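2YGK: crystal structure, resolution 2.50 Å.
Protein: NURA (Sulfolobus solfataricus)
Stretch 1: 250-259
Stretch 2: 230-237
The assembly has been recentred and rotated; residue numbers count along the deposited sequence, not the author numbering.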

# COMPACT_ATOMS: atom_id res chain seq x y z
N VAL A 250 25.28 15.85 11.41
CA VAL A 250 26.24 14.92 12.07
C VAL A 250 25.97 13.41 11.78
O VAL A 250 26.71 12.53 12.21
CB VAL A 250 26.39 15.19 13.60
CG1 VAL A 250 27.52 14.32 14.21
CG2 VAL A 250 26.70 16.65 13.88
N LEU A 251 24.92 13.12 11.03
CA LEU A 251 24.57 11.78 10.61
C LEU A 251 24.96 11.51 9.16
O LEU A 251 24.81 10.41 8.67
CB LEU A 251 23.06 11.63 10.76
CG LEU A 251 22.42 10.27 10.65
CD1 LEU A 251 23.00 9.33 11.70
CD2 LEU A 251 20.93 10.47 10.82
N ARG A 252 25.45 12.54 8.46
CA ARG A 252 25.81 12.40 7.06
C ARG A 252 27.11 11.60 6.86
O ARG A 252 27.19 10.81 5.92
CB ARG A 252 25.87 13.76 6.35
CG ARG A 252 24.50 14.43 6.12
CD ARG A 252 24.65 15.85 5.51
NE ARG A 252 23.35 16.44 5.13
CZ ARG A 252 22.99 16.85 3.91
NH1 ARG A 252 23.84 16.79 2.88
NH2 ARG A 252 21.77 17.35 3.72
N LYS A 253 28.11 11.77 7.72
CA LYS A 253 29.29 10.86 7.71
C LYS A 253 29.14 9.75 8.74
O LYS A 253 30.12 9.41 9.43
CB LYS A 253 30.66 11.57 7.92
CG LYS A 253 30.64 12.73 8.86
CD LYS A 253 31.99 13.45 9.10
CE LYS A 253 31.85 14.97 9.41
NZ LYS A 253 33.05 15.73 9.05
N MSE A 254 27.94 9.19 8.88
CA MSE A 254 27.83 7.97 9.64
C MSE A 254 28.09 6.85 8.67
O MSE A 254 27.47 6.78 7.61
CB MSE A 254 26.49 7.81 10.38
CG MSE A 254 26.46 8.51 11.76
SE MSE A 254 28.19 8.54 12.79
CE MSE A 254 27.67 9.76 14.20
N GLU A 255 29.08 6.05 9.02
CA GLU A 255 29.33 4.79 8.36
C GLU A 255 28.85 3.72 9.32
O GLU A 255 29.16 3.74 10.52
CB GLU A 255 30.83 4.62 8.05
CG GLU A 255 31.28 5.34 6.78
CD GLU A 255 32.61 4.82 6.24
OE1 GLU A 255 33.62 4.73 7.00
OE2 GLU A 255 32.65 4.50 5.03
N TYR A 256 28.08 2.77 8.79
CA TYR A 256 27.60 1.67 9.59
C TYR A 256 27.96 0.34 8.99
O TYR A 256 28.43 0.26 7.85
CB TYR A 256 26.10 1.79 9.84
CG TYR A 256 25.20 1.66 8.65
CD1 TYR A 256 25.05 2.71 7.75
CD2 TYR A 256 24.45 0.52 8.46
CE1 TYR A 256 24.19 2.59 6.64
CE2 TYR A 256 23.59 0.39 7.39
CZ TYR A 256 23.46 1.42 6.47
OH TYR A 256 22.60 1.28 5.41
N THR A 257 27.78 -0.71 9.78
CA THR A 257 28.08 -2.05 9.35
C THR A 257 26.79 -2.86 9.26
O THR A 257 25.93 -2.78 10.14
CB THR A 257 29.02 -2.74 10.33
OG1 THR A 257 30.21 -1.97 10.45
CG2 THR A 257 29.40 -4.11 9.82
N THR A 258 26.67 -3.64 8.18
CA THR A 258 25.62 -4.60 8.05
C THR A 258 26.24 -6.00 8.06
O THR A 258 27.31 -6.22 7.51
CB THR A 258 24.80 -4.35 6.77
OG1 THR A 258 24.25 -3.02 6.79
CG2 THR A 258 23.64 -5.33 6.67
N PHE A 259 25.58 -6.93 8.73
CA PHE A 259 25.80 -8.35 8.47
C PHE A 259 24.47 -9.06 8.53
O PHE A 259 23.50 -8.52 9.06
CB PHE A 259 26.78 -8.97 9.47
CG PHE A 259 26.34 -8.91 10.89
CD1 PHE A 259 26.60 -7.80 11.67
CD2 PHE A 259 25.70 -9.97 11.47
CE1 PHE A 259 26.17 -7.74 13.03
CE2 PHE A 259 25.29 -9.92 12.83
CZ PHE A 259 25.52 -8.81 13.59
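Stretch 2 (230-237) SKLIIKNI

Stretch 2 lies beside stretch 1 as an antiparallel neighbour in a β-sheet. The axes of strands 233-236 and 255-259 approach to 4.6 Å, and their N-to-C directions make an angle of 142°, so the pairing is antiparallel with a marked twist. Extended backbone angles support the assignment, for example -119/137 at Ile-233 and -123/167 at Lys-235.

Four hydrogen bonds fix the register. Ile-233 N donates to Thr-258 O at 2.9 Å, and Thr-258 N returns the bond to Ile-233 O at 2.8 Å. Two residues along, Lys-235 N reaches Tyr-256 O at 2.8 Å with a nearly linear N-H...O angle of 178°, whereas Tyr-256 N to Lys-235 O is longer, 3.1 Å, and more bent, 149°. Between these pairs Thr-257 faces Ile-234 in a non-hydrogen-bonded pair, CA to CA 4.6 Å; there the Thr-257 CA sits 3.2 Å from Ile-233 O, a CA-H...O contact.

The alternation sends Tyr-256, Thr-258, Ile-233 and Lys-235 to one face of the sheet. Tyr-256 adopts chi1 p (66°) with chi2 -77°, which brings the end of its side chain nearer to stretch 2. Lys-235 CB consequently stands over one ring face, 4.0 Å from the centroid of the Tyr-256 ring and 21° off its normal, a CH-pi contact. The lysine begins m, t and then bends through p at both chi3 and chi4; its CE lies 3.5 Å from Tyr-256 OH, while NZ is hydrogen-bonded elsewhere in the structure. Thr-258, chi1 m, places OG1 3.6 Å from Lys-235 CD, so the aliphatic part of the lysine packs against both residues.

On the face carrying Thr-257 and Ile-234, both side chains are m at chi1, and contact is looser: Thr-257 OG1 to Ile-234 CG1 is 4.3 Å.

Beyond the ladder, Leu-251 to Met-254 form a type I turn, whose Met-254 N to Leu-251 O bond is weak at 3.4 Å. Ile-237 points toward this turn. Its chi1 of -34° lies between wells, with chi2 t, and its CD1 is 3.8 Å from the CB of Met-254, a selenomethionine, and 3.6 Å from Leu-251 O. Ile-237 CG1 also approaches Tyr-256 CE1 at 4.2 Å.

At the other end Phe-259, chi1 p (61°), points its CA-to-CB bond toward stretch 2 while its ring leads away. Its CB therefore makes the apolar contact, 4.2 Å from Leu-232 CD1, and lies 3.8 Å from Ser-230 OG. Ser-230, also p, donates OG to Lys-231 O at 2.7 Å.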

# COMPACT_ATOMS: atom_id res chain seq x y z
N SER A 230 27.38 -13.47 7.98
CA SER A 230 27.94 -13.23 6.66
C SER A 230 29.16 -12.36 6.74
O SER A 230 29.42 -11.72 7.75
CB SER A 230 26.92 -12.45 5.85
OG SER A 230 26.82 -11.13 6.33
N LYS A 231 29.88 -12.28 5.64
CA LYS A 231 30.79 -11.18 5.43
C LYS A 231 30.11 -9.87 5.87
O LYS A 231 28.91 -9.64 5.65
CB LYS A 231 31.19 -11.12 3.97
CG LYS A 231 31.94 -9.86 3.59
CD LYS A 231 32.80 -10.05 2.33
CE LYS A 231 33.93 -9.01 2.30
NZ LYS A 231 34.38 -8.62 0.94
N LEU A 232 30.92 -9.02 6.50
CA LEU A 232 30.51 -7.73 7.01
C LEU A 232 30.59 -6.75 5.89
O LEU A 232 31.49 -6.80 5.10
CB LEU A 232 31.42 -7.28 8.16
CG LEU A 232 31.10 -7.97 9.50
CD1 LEU A 232 30.97 -9.51 9.37
CD2 LEU A 232 32.16 -7.64 10.57
N ILE A 233 29.60 -5.88 5.82
CA ILE A 233 29.50 -4.89 4.79
C ILE A 233 29.55 -3.57 5.50
O ILE A 233 28.91 -3.42 6.55
CB ILE A 233 28.15 -4.96 4.08
CG1 ILE A 233 27.82 -6.39 3.64
CG2 ILE A 233 28.11 -4.01 2.91
CD1 ILE A 233 26.53 -6.50 2.83
N ILE A 234 30.30 -2.63 4.94
CA ILE A 234 30.48 -1.31 5.51
C ILE A 234 29.83 -0.34 4.55
O ILE A 234 30.20 -0.28 3.38
CB ILE A 234 31.98 -1.03 5.78
CG1 ILE A 234 32.49 -2.03 6.84
CG2 ILE A 234 32.21 0.38 6.29
CD1 ILE A 234 33.96 -2.16 6.90
N LYS A 235 28.84 0.39 5.04
CA LYS A 235 27.94 1.20 4.22
C LYS A 235 27.98 2.65 4.68
O LYS A 235 28.47 2.95 5.76
CB LYS A 235 26.51 0.69 4.36
CG LYS A 235 26.32 -0.75 3.89
CD LYS A 235 24.85 -1.13 3.81
CE LYS A 235 24.10 -0.40 2.71
NZ LYS A 235 24.70 -0.64 1.37
N ASN A 236 27.44 3.56 3.87
CA ASN A 236 27.36 4.96 4.28
C ASN A 236 25.97 5.54 4.00
O ASN A 236 25.09 4.83 3.55
CB ASN A 236 28.49 5.79 3.64
CG ASN A 236 28.30 6.01 2.12
OD1 ASN A 236 27.49 5.35 1.46
ND2 ASN A 236 29.08 6.94 1.57
N ILE A 237 25.77 6.81 4.30
CA ILE A 237 24.47 7.42 4.12
C ILE A 237 24.59 8.69 3.28
O ILE A 237 23.75 8.95 2.42
CB ILE A 237 23.86 7.78 5.46
CG1 ILE A 237 24.25 6.76 6.53
CG2 ILE A 237 22.37 7.83 5.35
CD1 ILE A 237 23.69 7.11 7.89